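Local coordinates for protein aminoglycoside N(3)-acetyltransferase III (Serratia marcescens, PDB 7LAO) that transfers an acetyl group from acetyl-CoA to the 3-amino group of 2-deoxystreptamine antibiotics such as gentamicin, kanamycin and tobramycin, and so confers resistance to them, at residues I24-S29 / K157-G162; A28-V33 / F99-R104; D111-A116 / L132-R137; H172-I177 / D255-G260; L16-G21 / R48-S53. All blocks are in the same frame, centred on the assembly; numbering follows the deposited sequence.

In the fold
Contact 1 is the buried heart of the set: two neighbouring parallel strands of the central mixed sheet, joined by backbone bonds and apolar side chains. Contact 2 shares Ala-28 and Ser-29 with it and continues from the strand end to the surface, where waters replace direct bonds. Contact 5 touches contact 1 as well, through Ile-24 and Val-51, but lies farther out and combines a small valine-alanine patch with one backbone bond. Contact 3, at the edge strand of the same sheet, is mainly polar and water-bridged. Contacts 3 and 4 touch none of the others; contact 4 is buried like contact 1, yet wholly apolar where its two helices meet.

Contact 1: residues I24-S29 / K157-G162; sequences IMVHAS and KVLLLG
Ile-24 and Leu-159 meet at the apolar centre, where the Ile-24 CG2 methyl rests 3.5 Å from Leu-159 CB. Next along the same face, Val-26 holds CG1 anti to its backbone N (chi1 -171°), which sets that methyl between two leucines: Leu-159 CD2 lies 4.0 Å from Val-26 CG1, and Leu-161 CD1 lies 3.9 Å from the same methyl, the two side chains crossing at a slant. Helix 40-51 covers this face through Leu-47 and Val-51, which is why Ile-24, Val-26, Leu-159 and Leu-161 suit it. The opposite face carries Met-25, His-27, Val-158 and Leu-160. Here Leu-160 CD2 comes obliquely to within 3.5 Å of His-27 CD2, while Val-158 CG1 sits at the edge of the imidazole, near its plane. The two segments are adjacent parallel strands in the middle of the mixed sheet, in unbroken register from Ile-24 opposite Lys-157 to Ala-28 opposite Leu-161. Strand 56-60 flanks one side of the pair and strand 246-252 the other. Leu-159 is gripped through both its backbone polar groups: its N donates to Met-25 O at 2.8 Å, and its O receives His-27 N at the same length. Leu-161 N bonds His-27 O, and Met-25 N bonds Lys-157 O at 2.9 Å. Toward one end, the extended Lys-157 chain leads away to a salt bridge with Asp-22. At the other, Ser-29 N donates to Leu-161 O just before Gly-162, whose positive phi turns the chain.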
# COMPACT_ATOMS: atom_id res chain seq x y z
N ILE A 24 -0.73 -8.23 8.17
CA ILE A 24 -0.84 -6.80 8.43
C ILE A 24 -0.22 -6.04 7.26
O ILE A 24 0.95 -6.23 6.93
CB ILE A 24 -0.14 -6.44 9.75
CG1 ILE A 24 -0.78 -7.26 10.87
CG2 ILE A 24 -0.31 -4.93 10.06
CD1 ILE A 24 -2.21 -6.92 11.10
N MET A 25 -0.98 -5.15 6.67
CA MET A 25 -0.42 -4.16 5.77
C MET A 25 -0.26 -2.86 6.56
O MET A 25 -1.25 -2.33 7.09
CB MET A 25 -1.32 -3.93 4.56
CG MET A 25 -0.77 -2.91 3.55
SD MET A 25 -1.59 -3.07 1.88
CE MET A 25 -0.78 -1.72 1.00
N VAL A 26 0.97 -2.34 6.61
CA VAL A 26 1.29 -1.18 7.45
C VAL A 26 1.48 0.06 6.59
O VAL A 26 2.24 0.04 5.61
CB VAL A 26 2.57 -1.44 8.28
CG1 VAL A 26 2.83 -0.32 9.34
CG2 VAL A 26 2.58 -2.83 8.89
N HIS A 27 0.87 1.18 7.01
CA HIS A 27 1.22 2.49 6.47
C HIS A 27 1.67 3.32 7.67
O HIS A 27 0.90 3.48 8.61
CB HIS A 27 0.02 3.17 5.78
CG HIS A 27 -0.68 2.30 4.79
ND1 HIS A 27 -0.28 2.18 3.47
CD2 HIS A 27 -1.75 1.47 4.92
CE1 HIS A 27 -1.07 1.33 2.84
NE2 HIS A 27 -1.96 0.88 3.70
N ALA A 28 2.89 3.82 7.64
CA ALA A 28 3.38 4.51 8.84
C ALA A 28 3.91 5.90 8.53
O ALA A 28 4.42 6.16 7.43
CB ALA A 28 4.50 3.73 9.54
N SER A 29 3.77 6.80 9.51
CA SER A 29 4.64 7.97 9.62
C SER A 29 5.52 7.73 10.84
O SER A 29 5.06 7.77 11.98
CB SER A 29 3.88 9.28 9.77
OG SER A 29 4.78 10.22 10.39
N LYS A 157 -5.36 -7.27 7.64
CA LYS A 157 -5.77 -6.10 8.43
C LYS A 157 -4.89 -4.92 8.02
O LYS A 157 -3.72 -5.09 7.64
CB LYS A 157 -5.63 -6.34 9.91
CG LYS A 157 -6.50 -7.47 10.44
CD LYS A 157 -6.28 -7.62 11.91
CE LYS A 157 -7.04 -8.74 12.55
NZ LYS A 157 -6.55 -8.78 13.99
N VAL A 158 -5.47 -3.73 8.01
CA VAL A 158 -4.73 -2.54 7.63
C VAL A 158 -4.35 -1.80 8.91
O VAL A 158 -5.21 -1.47 9.75
CB VAL A 158 -5.54 -1.63 6.70
CG1 VAL A 158 -4.74 -0.36 6.38
CG2 VAL A 158 -5.94 -2.44 5.36
N LEU A 159 -3.06 -1.54 9.04
CA LEU A 159 -2.53 -0.82 10.21
C LEU A 159 -2.05 0.55 9.78
O LEU A 159 -1.14 0.64 8.95
CB LEU A 159 -1.39 -1.65 10.81
CG LEU A 159 -0.62 -0.90 11.89
CD1 LEU A 159 -1.51 -0.61 13.06
CD2 LEU A 159 0.56 -1.71 12.31
N LEU A 160 -2.64 1.63 10.34
CA LEU A 160 -2.14 2.98 10.13
C LEU A 160 -1.40 3.38 11.41
O LEU A 160 -2.00 3.39 12.48
CB LEU A 160 -3.27 3.98 9.82
CG LEU A 160 -4.27 3.66 8.68
CD1 LEU A 160 -5.21 4.84 8.40
CD2 LEU A 160 -3.55 3.19 7.38
N LEU A 161 -0.11 3.68 11.29
CA LEU A 161 0.71 4.12 12.43
C LEU A 161 1.01 5.60 12.21
O LEU A 161 2.05 5.93 11.65
CB LEU A 161 2.02 3.36 12.55
CG LEU A 161 1.91 1.86 12.82
CD1 LEU A 161 3.32 1.22 12.88
CD2 LEU A 161 1.10 1.57 14.10
N GLY A 162 0.10 6.46 12.68
CA GLY A 162 0.17 7.90 12.47
C GLY A 162 -0.06 8.34 11.04
O GLY A 162 0.07 9.53 10.76

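Contact 2: residues A28-V33 / F99-R104; sequences ASLKAV and FGLLNR
Leu-30 reaches across to the segment 99-104 with its CD1 methyl, which lies 3.5 Å from Leu-102 N and 3.8 Å from Leu-101 CB. Its side chain meets that of Leu-101 at about a right angle. Beside it, Ala-28 CB touches Leu-102 CD2 at 4.1 Å; a small residue fits there because the leucine supplies the bulk. Val-43 of helix 40-51 lies against both Leu-30 and Leu-102, giving the two leucines a common apolar backing. No direct hydrogen bond joins the segments, and water does the polar work. One water donates to Ala-28 O and accepts from Leu-102 N at 2.9 Å. Another accepts from Leu-30 N at 3.2 Å and from Leu-101 N, so one water serves an N-H of each segment. Gly-100 runs close to Ala-28 O, where a side chain would collide with that carbonyl. Farther out, Phe-99 stacks on Tyr-60, and its side chain is about 4 Å from a bound HEPES molecule, probably from the crystallisation liquor. The helical turn that carries Leu-30 is capped by Ser-29, whose OG accepts a nearly straight bond from Ala-32 N at 3.2 Å. A serine N-cap opening a helical turn right after the C-terminal end of a parallel strand is a familiar strand-to-helix junction of alpha/beta folds.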
# COMPACT_ATOMS: atom_id res chain seq x y z
N ALA A 28 2.89 3.82 7.64
CA ALA A 28 3.38 4.51 8.84
C ALA A 28 3.91 5.90 8.53
O ALA A 28 4.42 6.16 7.43
CB ALA A 28 4.50 3.73 9.54
N SER A 29 3.77 6.80 9.51
CA SER A 29 4.64 7.97 9.62
C SER A 29 5.52 7.73 10.84
O SER A 29 5.06 7.77 11.98
CB SER A 29 3.88 9.28 9.77
OG SER A 29 4.78 10.22 10.39
N LEU A 30 6.80 7.44 10.58
CA LEU A 30 7.71 7.13 11.68
C LEU A 30 8.01 8.34 12.52
O LEU A 30 8.52 8.18 13.64
CB LEU A 30 9.02 6.54 11.14
CG LEU A 30 8.69 5.20 10.48
CD1 LEU A 30 9.84 4.67 9.64
CD2 LEU A 30 8.28 4.18 11.52
N LYS A 31 7.76 9.55 12.00
CA LYS A 31 7.92 10.73 12.84
C LYS A 31 6.80 10.81 13.86
O LYS A 31 7.04 11.15 15.03
CB LYS A 31 7.99 11.99 12.00
CG LYS A 31 8.06 13.31 12.82
CD LYS A 31 9.43 13.49 13.53
CE LYS A 31 9.79 14.99 13.78
NZ LYS A 31 10.87 15.17 14.80
N ALA A 32 5.56 10.52 13.44
CA ALA A 32 4.46 10.46 14.40
C ALA A 32 4.73 9.38 15.45
O ALA A 32 4.46 9.58 16.64
CB ALA A 32 3.12 10.17 13.66
N VAL A 33 5.23 8.22 15.02
CA VAL A 33 5.54 7.17 15.98
C VAL A 33 6.59 7.65 16.99
O VAL A 33 6.53 7.30 18.18
CB VAL A 33 6.00 5.90 15.22
CG1 VAL A 33 6.60 4.89 16.18
CG2 VAL A 33 4.81 5.31 14.48
N PHE A 99 5.42 6.99 0.73
CA PHE A 99 4.70 5.92 1.40
C PHE A 99 5.37 5.48 2.69
O PHE A 99 4.87 4.55 3.35
CB PHE A 99 4.53 4.71 0.45
CG PHE A 99 3.72 5.02 -0.78
CD1 PHE A 99 2.85 6.11 -0.80
CD2 PHE A 99 3.83 4.23 -1.92
CE1 PHE A 99 2.09 6.41 -1.92
CE2 PHE A 99 3.09 4.51 -3.06
CZ PHE A 99 2.22 5.60 -3.08
N GLY A 100 6.47 6.12 3.09
CA GLY A 100 7.08 5.95 4.40
C GLY A 100 8.43 5.25 4.40
O GLY A 100 8.68 4.31 3.63
N LEU A 101 9.30 5.66 5.33
CA LEU A 101 10.62 5.07 5.45
C LEU A 101 10.56 3.61 5.87
O LEU A 101 11.54 2.87 5.67
CB LEU A 101 11.44 5.89 6.45
CG LEU A 101 12.86 5.43 6.77
CD1 LEU A 101 13.65 5.22 5.47
CD2 LEU A 101 13.59 6.41 7.74
N LEU A 102 9.46 3.18 6.47
CA LEU A 102 9.34 1.81 6.94
C LEU A 102 9.46 0.79 5.80
O LEU A 102 9.96 -0.32 6.02
CB LEU A 102 8.00 1.61 7.64
CG LEU A 102 7.87 0.30 8.43
CD1 LEU A 102 8.86 0.38 9.57
CD2 LEU A 102 6.44 0.19 8.98
N ASN A 103 8.98 1.12 4.60
CA ASN A 103 9.04 0.09 3.54
C ASN A 103 10.49 -0.27 3.17
O ASN A 103 10.78 -1.42 2.79
CB ASN A 103 8.26 0.55 2.31
CG ASN A 103 6.76 0.57 2.58
OD1 ASN A 103 6.23 -0.35 3.21
ND2 ASN A 103 6.07 1.65 2.16
N ARG A 104 11.42 0.67 3.33
CA ARG A 104 12.82 0.33 3.13
C ARG A 104 13.26 -0.72 4.14
O ARG A 104 14.04 -1.61 3.80
CB ARG A 104 13.67 1.60 3.23
CG ARG A 104 15.17 1.36 3.36
CD ARG A 104 15.94 2.67 3.45
NE ARG A 104 17.32 2.39 3.80
CZ ARG A 104 18.32 3.25 3.64
NH1 ARG A 104 18.07 4.44 3.11
NH2 ARG A 104 19.56 2.91 3.97
O HOH W 1 4.77 3.26 5.50
O HOH W 2 7.05 4.60 7.19
O HOH W 3 7.90 7.64 7.57

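Contact 3: residues D111-A116 / L132-R137; sequences DARRSA and LTEPHR
Ser-115 and Thr-133 bring together, in a largely polar, partly buried contact, the edge of the central sheet and the end of a short helix. Strand 113-114 forms an antiparallel hairpin with strand 122-125, and helix 129-133 then folds back so that its last residue sits against the hairpin. Thr-133 suits this place because it offers both a methyl and a hydroxyl. Its CG2 lies 3.9 Å from Arg-113 O and its CB 3.9 Å from Ser-115 CB, while OG1, turned between backbone N and carbonyl carbon (chi1 56°), bonds back to Ala-129 O within the helix. That hydroxyl also accepts a hydrogen bond from a water, which itself accepts from Arg-113 NE at 2.9 Å and donates to Glu-134 OE1. The water lies at the edge of the guanidinium, in its plane, and links the two charged side chains; Arg-113 NH2 and Glu-134 OE1 are themselves 4.3 Å apart, too far for a salt bridge, on the exposed side. Where the helix has ended, a second water receives Ala-116 N and donates to Thr-133 O at 2.7 Å. Arg-114 points away, its guanidinium gripped by carbonyls that include Ser-62 O and Ser-93 O. Past Glu-134, the cis peptide before Pro-135 belongs to the bend that leads to His-136. This buried ring is fixed at both nitrogens: NE2 bonds Ala-141 O, and ND1 shares a short 2.6 Å hydrogen bond with Ser-115 OG, which meets the imidazole at its edge and also bonds Met-122 N.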
# COMPACT_ATOMS: atom_id res chain seq x y z
N ASP A 111 14.18 -12.56 4.61
CA ASP A 111 13.37 -13.31 3.64
C ASP A 111 12.21 -12.49 3.10
O ASP A 111 11.27 -13.04 2.53
CB ASP A 111 12.90 -14.63 4.28
CG ASP A 111 14.15 -15.53 4.72
OD1 ASP A 111 14.77 -16.16 3.82
OD2 ASP A 111 14.52 -15.58 5.92
N ALA A 112 12.31 -11.16 3.19
CA ALA A 112 11.31 -10.30 2.57
C ALA A 112 11.36 -10.49 1.06
O ALA A 112 12.38 -10.85 0.49
CB ALA A 112 11.54 -8.82 2.91
N ARG A 113 10.20 -10.30 0.40
CA ARG A 113 10.12 -10.39 -1.05
C ARG A 113 9.44 -9.13 -1.56
O ARG A 113 8.75 -8.44 -0.82
CB ARG A 113 9.33 -11.64 -1.50
CG ARG A 113 9.68 -12.90 -0.69
CD ARG A 113 9.04 -14.20 -1.33
NE ARG A 113 9.60 -14.45 -2.66
CZ ARG A 113 10.72 -15.13 -2.93
NH1 ARG A 113 11.46 -15.65 -1.96
NH2 ARG A 113 11.10 -15.27 -4.19
N ARG A 114 9.65 -8.84 -2.84
CA ARG A 114 9.15 -7.60 -3.42
C ARG A 114 8.47 -7.93 -4.73
O ARG A 114 8.95 -8.78 -5.48
CB ARG A 114 10.26 -6.57 -3.69
CG ARG A 114 9.74 -5.19 -3.99
CD ARG A 114 10.90 -4.27 -4.34
NE ARG A 114 10.51 -2.86 -4.46
CZ ARG A 114 11.42 -1.89 -4.55
NH1 ARG A 114 12.70 -2.21 -4.48
NH2 ARG A 114 11.07 -0.61 -4.66
N SER A 115 7.35 -7.26 -5.01
CA SER A 115 6.62 -7.55 -6.23
C SER A 115 7.23 -6.80 -7.42
O SER A 115 7.92 -5.79 -7.26
CB SER A 115 5.14 -7.20 -6.03
OG SER A 115 4.89 -5.84 -6.32
N ALA A 116 6.97 -7.31 -8.62
CA ALA A 116 7.68 -6.85 -9.82
C ALA A 116 7.00 -5.69 -10.55
O ALA A 116 7.54 -5.23 -11.56
CB ALA A 116 7.86 -8.02 -10.81
N LEU A 132 1.65 -13.18 -1.87
CA LEU A 132 1.19 -11.81 -2.03
C LEU A 132 1.87 -11.10 -3.19
O LEU A 132 1.18 -10.40 -3.97
CB LEU A 132 1.38 -11.02 -0.73
CG LEU A 132 0.44 -11.56 0.35
CD1 LEU A 132 0.80 -11.03 1.80
CD2 LEU A 132 -0.99 -11.19 -0.02
N THR A 133 3.19 -11.32 -3.38
CA THR A 133 3.97 -10.50 -4.30
C THR A 133 3.99 -11.01 -5.75
O THR A 133 4.51 -10.30 -6.62
CB THR A 133 5.41 -10.35 -3.80
OG1 THR A 133 6.00 -11.63 -3.61
CG2 THR A 133 5.41 -9.61 -2.42
N GLU A 134 3.46 -12.21 -6.02
CA GLU A 134 3.40 -12.75 -7.39
C GLU A 134 2.01 -13.33 -7.63
O GLU A 134 1.51 -14.09 -6.79
CB GLU A 134 4.46 -13.86 -7.58
CG GLU A 134 5.91 -13.40 -7.51
CD GLU A 134 6.88 -14.57 -7.66
OE1 GLU A 134 7.57 -14.94 -6.67
OE2 GLU A 134 6.91 -15.16 -8.78
N PRO A 135 1.38 -13.06 -8.80
CA PRO A 135 1.87 -12.20 -9.87
C PRO A 135 1.58 -10.72 -9.64
O PRO A 135 0.79 -10.37 -8.74
CB PRO A 135 1.13 -12.74 -11.11
CG PRO A 135 -0.20 -13.16 -10.52
CD PRO A 135 0.07 -13.65 -9.12
N HIS A 136 2.23 -9.83 -10.38
CA HIS A 136 1.94 -8.39 -10.19
C HIS A 136 2.23 -7.74 -11.54
O HIS A 136 3.35 -7.30 -11.80
CB HIS A 136 2.70 -7.71 -9.07
CG HIS A 136 2.06 -6.43 -8.61
ND1 HIS A 136 2.59 -5.63 -7.60
CD2 HIS A 136 0.92 -5.80 -9.01
CE1 HIS A 136 1.82 -4.57 -7.44
NE2 HIS A 136 0.80 -4.65 -8.26
N ARG A 137 1.21 -7.70 -12.39
CA ARG A 137 1.36 -7.34 -13.79
C ARG A 137 0.92 -5.91 -14.06
O ARG A 137 0.06 -5.34 -13.36
CB ARG A 137 0.57 -8.29 -14.69
CG ARG A 137 0.44 -9.73 -14.17
CD ARG A 137 -0.14 -10.66 -15.23
NE ARG A 137 -0.50 -11.99 -14.72
CZ ARG A 137 0.31 -13.05 -14.70
NH1 ARG A 137 1.56 -12.95 -15.15
NH2 ARG A 137 -0.13 -14.21 -14.22
O HOH W 4 8.09 -13.03 -4.72
O HOH W 5 5.93 -9.97 -8.86

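Contact 4: residues H172-I177 / D255-G260; sequences HYAEAI and DIVSFG
Helix 170-177 and the C-terminal helix 253-268 pack side by side here through Ala-174 and Val-257, a buried and purely apolar helix pair packed against helix 147-153. The axes of the two segments come within 8.7 Å and cross at -41°, a close approach that small residues permit. Val-257 holds CG1 anti to its backbone N (chi1 161°), and this one methyl is shared by three residues of the facing helix: Tyr-173 CD2 at 3.9 Å from Val-257 CG1, Ala-174 CB at 4.1 Å from the same methyl, and Ile-177 CD1 a little farther. The tyrosine side chain crosses the valine at about a right angle. Ala-174 CB also lies 3.9 Å from Val-257 O, so the alanine rests directly on the backbone of the other helix. One turn on, Gly-260 faces that same alanine, where even a CB would be tight. Val-152 of helix 147-153 touches both Tyr-173 and Val-257, and Val-261 lies against Ala-174 and Ile-177. Away from the interface, His-172 ND1 donates to Glu-175 OE1 at 2.8 Å, an i to i+3 bond along one turn of the helix. Alanine and glycine at the crossing, with larger aliphatic and aromatic groups around it, are typical of closely spaced helix pairs.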
# COMPACT_ATOMS: atom_id res chain seq x y z
N HIS A 172 -8.29 1.28 -2.73
CA HIS A 172 -8.16 1.28 -4.19
C HIS A 172 -8.64 -0.04 -4.81
O HIS A 172 -9.11 -0.05 -5.95
CB HIS A 172 -6.71 1.56 -4.60
CG HIS A 172 -6.28 2.96 -4.34
ND1 HIS A 172 -6.97 4.05 -4.84
CD2 HIS A 172 -5.25 3.47 -3.60
CE1 HIS A 172 -6.37 5.17 -4.44
NE2 HIS A 172 -5.33 4.83 -3.69
N TYR A 173 -8.52 -1.16 -4.09
CA TYR A 173 -9.07 -2.41 -4.61
C TYR A 173 -10.61 -2.35 -4.66
O TYR A 173 -11.22 -2.77 -5.65
CB TYR A 173 -8.57 -3.57 -3.75
CG TYR A 173 -9.23 -4.86 -4.05
CD1 TYR A 173 -8.97 -5.55 -5.27
CD2 TYR A 173 -10.13 -5.42 -3.14
CE1 TYR A 173 -9.63 -6.76 -5.56
CE2 TYR A 173 -10.76 -6.62 -3.41
CZ TYR A 173 -10.51 -7.28 -4.61
OH TYR A 173 -11.17 -8.44 -4.82
N ALA A 174 -11.24 -1.81 -3.61
CA ALA A 174 -12.69 -1.59 -3.63
C ALA A 174 -13.11 -0.71 -4.79
O ALA A 174 -14.12 -0.97 -5.45
CB ALA A 174 -13.15 -0.92 -2.32
N GLU A 175 -12.36 0.36 -5.04
CA GLU A 175 -12.64 1.17 -6.22
C GLU A 175 -12.60 0.33 -7.48
O GLU A 175 -13.39 0.54 -8.41
CB GLU A 175 -11.63 2.32 -6.36
CG GLU A 175 -11.78 3.45 -5.35
CD GLU A 175 -10.61 4.47 -5.42
OE1 GLU A 175 -9.53 4.14 -5.97
OE2 GLU A 175 -10.78 5.61 -4.93
N ALA A 176 -11.68 -0.63 -7.56
CA ALA A 176 -11.53 -1.33 -8.82
C ALA A 176 -12.70 -2.28 -9.05
O ALA A 176 -13.21 -2.38 -10.17
CB ALA A 176 -10.18 -2.05 -8.87
N ILE A 177 -13.21 -2.92 -7.98
CA ILE A 177 -14.27 -3.92 -8.14
C ILE A 177 -15.68 -3.34 -8.00
O ILE A 177 -16.66 -4.07 -8.27
CB ILE A 177 -14.10 -5.08 -7.14
CG1 ILE A 177 -14.19 -4.60 -5.67
CG2 ILE A 177 -12.72 -5.84 -7.37
CD1 ILE A 177 -14.23 -5.80 -4.66
N ASP A 255 -13.77 -6.21 5.52
CA ASP A 255 -14.94 -5.44 5.95
C ASP A 255 -14.91 -4.02 5.39
O ASP A 255 -15.93 -3.55 4.87
CB ASP A 255 -15.01 -5.43 7.47
CG ASP A 255 -16.44 -5.13 7.96
OD1 ASP A 255 -16.63 -4.14 8.62
OD2 ASP A 255 -17.37 -5.86 7.61
N ILE A 256 -13.75 -3.38 5.38
CA ILE A 256 -13.72 -2.02 4.87
C ILE A 256 -13.83 -2.00 3.36
O ILE A 256 -14.38 -1.04 2.77
CB ILE A 256 -12.48 -1.27 5.36
CG1 ILE A 256 -12.75 0.23 5.28
CG2 ILE A 256 -11.17 -1.74 4.55
CD1 ILE A 256 -11.70 1.05 6.00
N VAL A 257 -13.35 -3.05 2.68
CA VAL A 257 -13.54 -3.14 1.25
C VAL A 257 -15.01 -3.38 0.94
O VAL A 257 -15.58 -2.77 0.03
CB VAL A 257 -12.63 -4.25 0.68
CG1 VAL A 257 -13.10 -4.73 -0.71
CG2 VAL A 257 -11.21 -3.72 0.61
N SER A 258 -15.66 -4.28 1.68
CA SER A 258 -17.09 -4.54 1.44
C SER A 258 -17.92 -3.27 1.70
O SER A 258 -18.78 -2.89 0.89
CB SER A 258 -17.54 -5.67 2.35
OG SER A 258 -18.93 -5.89 2.18
N PHE A 259 -17.59 -2.56 2.79
CA PHE A 259 -18.23 -1.27 3.04
C PHE A 259 -18.01 -0.33 1.88
O PHE A 259 -18.94 0.35 1.43
CB PHE A 259 -17.67 -0.64 4.32
CG PHE A 259 -18.24 0.73 4.57
CD1 PHE A 259 -17.64 1.88 4.08
CD2 PHE A 259 -19.46 0.85 5.25
CE1 PHE A 259 -18.27 3.17 4.34
CE2 PHE A 259 -20.02 2.10 5.50
CZ PHE A 259 -19.43 3.23 5.04
N GLY A 260 -16.78 -0.24 1.40
CA GLY A 260 -16.46 0.68 0.33
C GLY A 260 -17.22 0.38 -0.95
O GLY A 260 -17.69 1.29 -1.64

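Contact 5: residues L16-G21 / R48-S53; sequences LGVRPG and RAAVGS
Val-18 is packed tightly against the end of helix 40-51: its CG1 methyl, anti to the backbone N (chi1 179°), lies 3.6 Å from Val-51 CG1 and 3.7 Å from Ala-50 CB. A branched residue can fill this spot without a long chain, and the small alanine leaves room for it. Beside this apolar patch the backbones join directly. Gly-21 N donates an almost straight bond to Val-51 O at 2.8 Å, and Pro-20 CA comes within 3.4 Å of the same oxygen, a CA-H...O contact. The outer side is looser and wetter. Pro-20 has no N-H to offer Ala-50 O, which instead accepts from a water at 2.9 Å; that water also donates to Val-18 O. Arg-19 turns away and folds NH1 back onto Val-18 O and, more strongly, His-14 O. Glycines suit both turns: Gly-17 ends helix 6-16 in a Schellman motif, and Gly-52, with positive phi, leaves helix 40-51, its O bonded by Arg-48 NH1. The contact thus fastens the loop between helix 6-16 and strand 23-28 to the C-terminal end of helix 40-51, with Ala-50 against Leu-13 of the first helix and Val-51 against Leu-57 of strand 56-60.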
# COMPACT_ATOMS: atom_id res chain seq x y z
N LEU A 16 -3.64 -2.69 20.40
CA LEU A 16 -4.47 -2.18 19.32
C LEU A 16 -5.23 -3.29 18.62
O LEU A 16 -6.16 -3.03 17.82
CB LEU A 16 -3.60 -1.39 18.34
CG LEU A 16 -4.23 -0.62 17.20
CD1 LEU A 16 -5.11 0.58 17.71
CD2 LEU A 16 -3.15 -0.18 16.25
N GLY A 17 -4.86 -4.53 18.90
CA GLY A 17 -5.55 -5.67 18.34
C GLY A 17 -4.71 -6.55 17.45
O GLY A 17 -5.23 -7.56 16.96
N VAL A 18 -3.43 -6.23 17.20
CA VAL A 18 -2.60 -7.12 16.38
C VAL A 18 -2.35 -8.41 17.14
O VAL A 18 -2.11 -8.40 18.36
CB VAL A 18 -1.26 -6.43 16.02
CG1 VAL A 18 -0.33 -7.39 15.15
CG2 VAL A 18 -1.51 -5.07 15.30
N ARG A 19 -2.42 -9.55 16.44
CA ARG A 19 -2.31 -10.86 17.07
C ARG A 19 -1.36 -11.75 16.28
O ARG A 19 -1.19 -11.56 15.07
CB ARG A 19 -3.68 -11.56 17.17
CG ARG A 19 -4.63 -10.96 18.18
CD ARG A 19 -4.02 -11.03 19.58
NE ARG A 19 -4.87 -10.44 20.59
CZ ARG A 19 -4.85 -9.16 20.97
NH1 ARG A 19 -4.01 -8.28 20.41
NH2 ARG A 19 -5.69 -8.74 21.91
N PRO A 20 -0.69 -12.70 16.96
CA PRO A 20 0.10 -13.71 16.24
C PRO A 20 -0.67 -14.42 15.13
O PRO A 20 -1.82 -14.86 15.29
CB PRO A 20 0.52 -14.68 17.35
CG PRO A 20 0.58 -13.85 18.56
CD PRO A 20 -0.55 -12.83 18.42
N GLY A 21 -0.03 -14.52 13.96
CA GLY A 21 -0.65 -15.11 12.79
C GLY A 21 -1.26 -14.11 11.84
O GLY A 21 -1.63 -14.48 10.72
N ARG A 48 7.11 -7.64 13.82
CA ARG A 48 7.34 -9.08 13.70
C ARG A 48 7.08 -9.78 15.01
O ARG A 48 6.42 -10.82 15.05
CB ARG A 48 8.78 -9.38 13.22
CG ARG A 48 9.14 -10.85 13.43
CD ARG A 48 8.23 -11.73 12.58
NE ARG A 48 8.17 -11.19 11.23
CZ ARG A 48 7.34 -11.62 10.28
NH1 ARG A 48 6.51 -12.64 10.53
NH2 ARG A 48 7.32 -11.01 9.10
N ALA A 49 7.55 -9.17 16.12
CA ALA A 49 7.22 -9.71 17.43
C ALA A 49 5.70 -9.80 17.59
O ALA A 49 5.18 -10.78 18.14
CB ALA A 49 7.83 -8.84 18.55
N ALA A 50 4.98 -8.78 17.14
CA ALA A 50 3.53 -8.76 17.33
C ALA A 50 2.84 -9.87 16.52
O ALA A 50 1.87 -10.48 16.99
CB ALA A 50 2.96 -7.40 16.93
N VAL A 51 3.27 -10.12 15.28
CA VAL A 51 2.54 -11.12 14.47
C VAL A 51 3.15 -12.53 14.53
O VAL A 51 2.56 -13.48 13.97
CB VAL A 51 2.42 -10.69 13.00
CG1 VAL A 51 1.64 -9.31 12.90
CG2 VAL A 51 3.82 -10.69 12.30
N GLY A 52 4.29 -12.71 15.22
CA GLY A 52 4.92 -14.03 15.30
C GLY A 52 5.48 -14.50 13.98
O GLY A 52 5.39 -13.86 12.94
N SER A 53 6.10 -15.69 14.04
CA SER A 53 6.71 -16.25 12.86
C SER A 53 5.66 -16.69 11.86
O SER A 53 5.99 -16.79 10.68
CB SER A 53 7.63 -17.41 13.24
OG SER A 53 6.89 -18.46 13.82
O HOH W 6 0.50 -9.56 19.32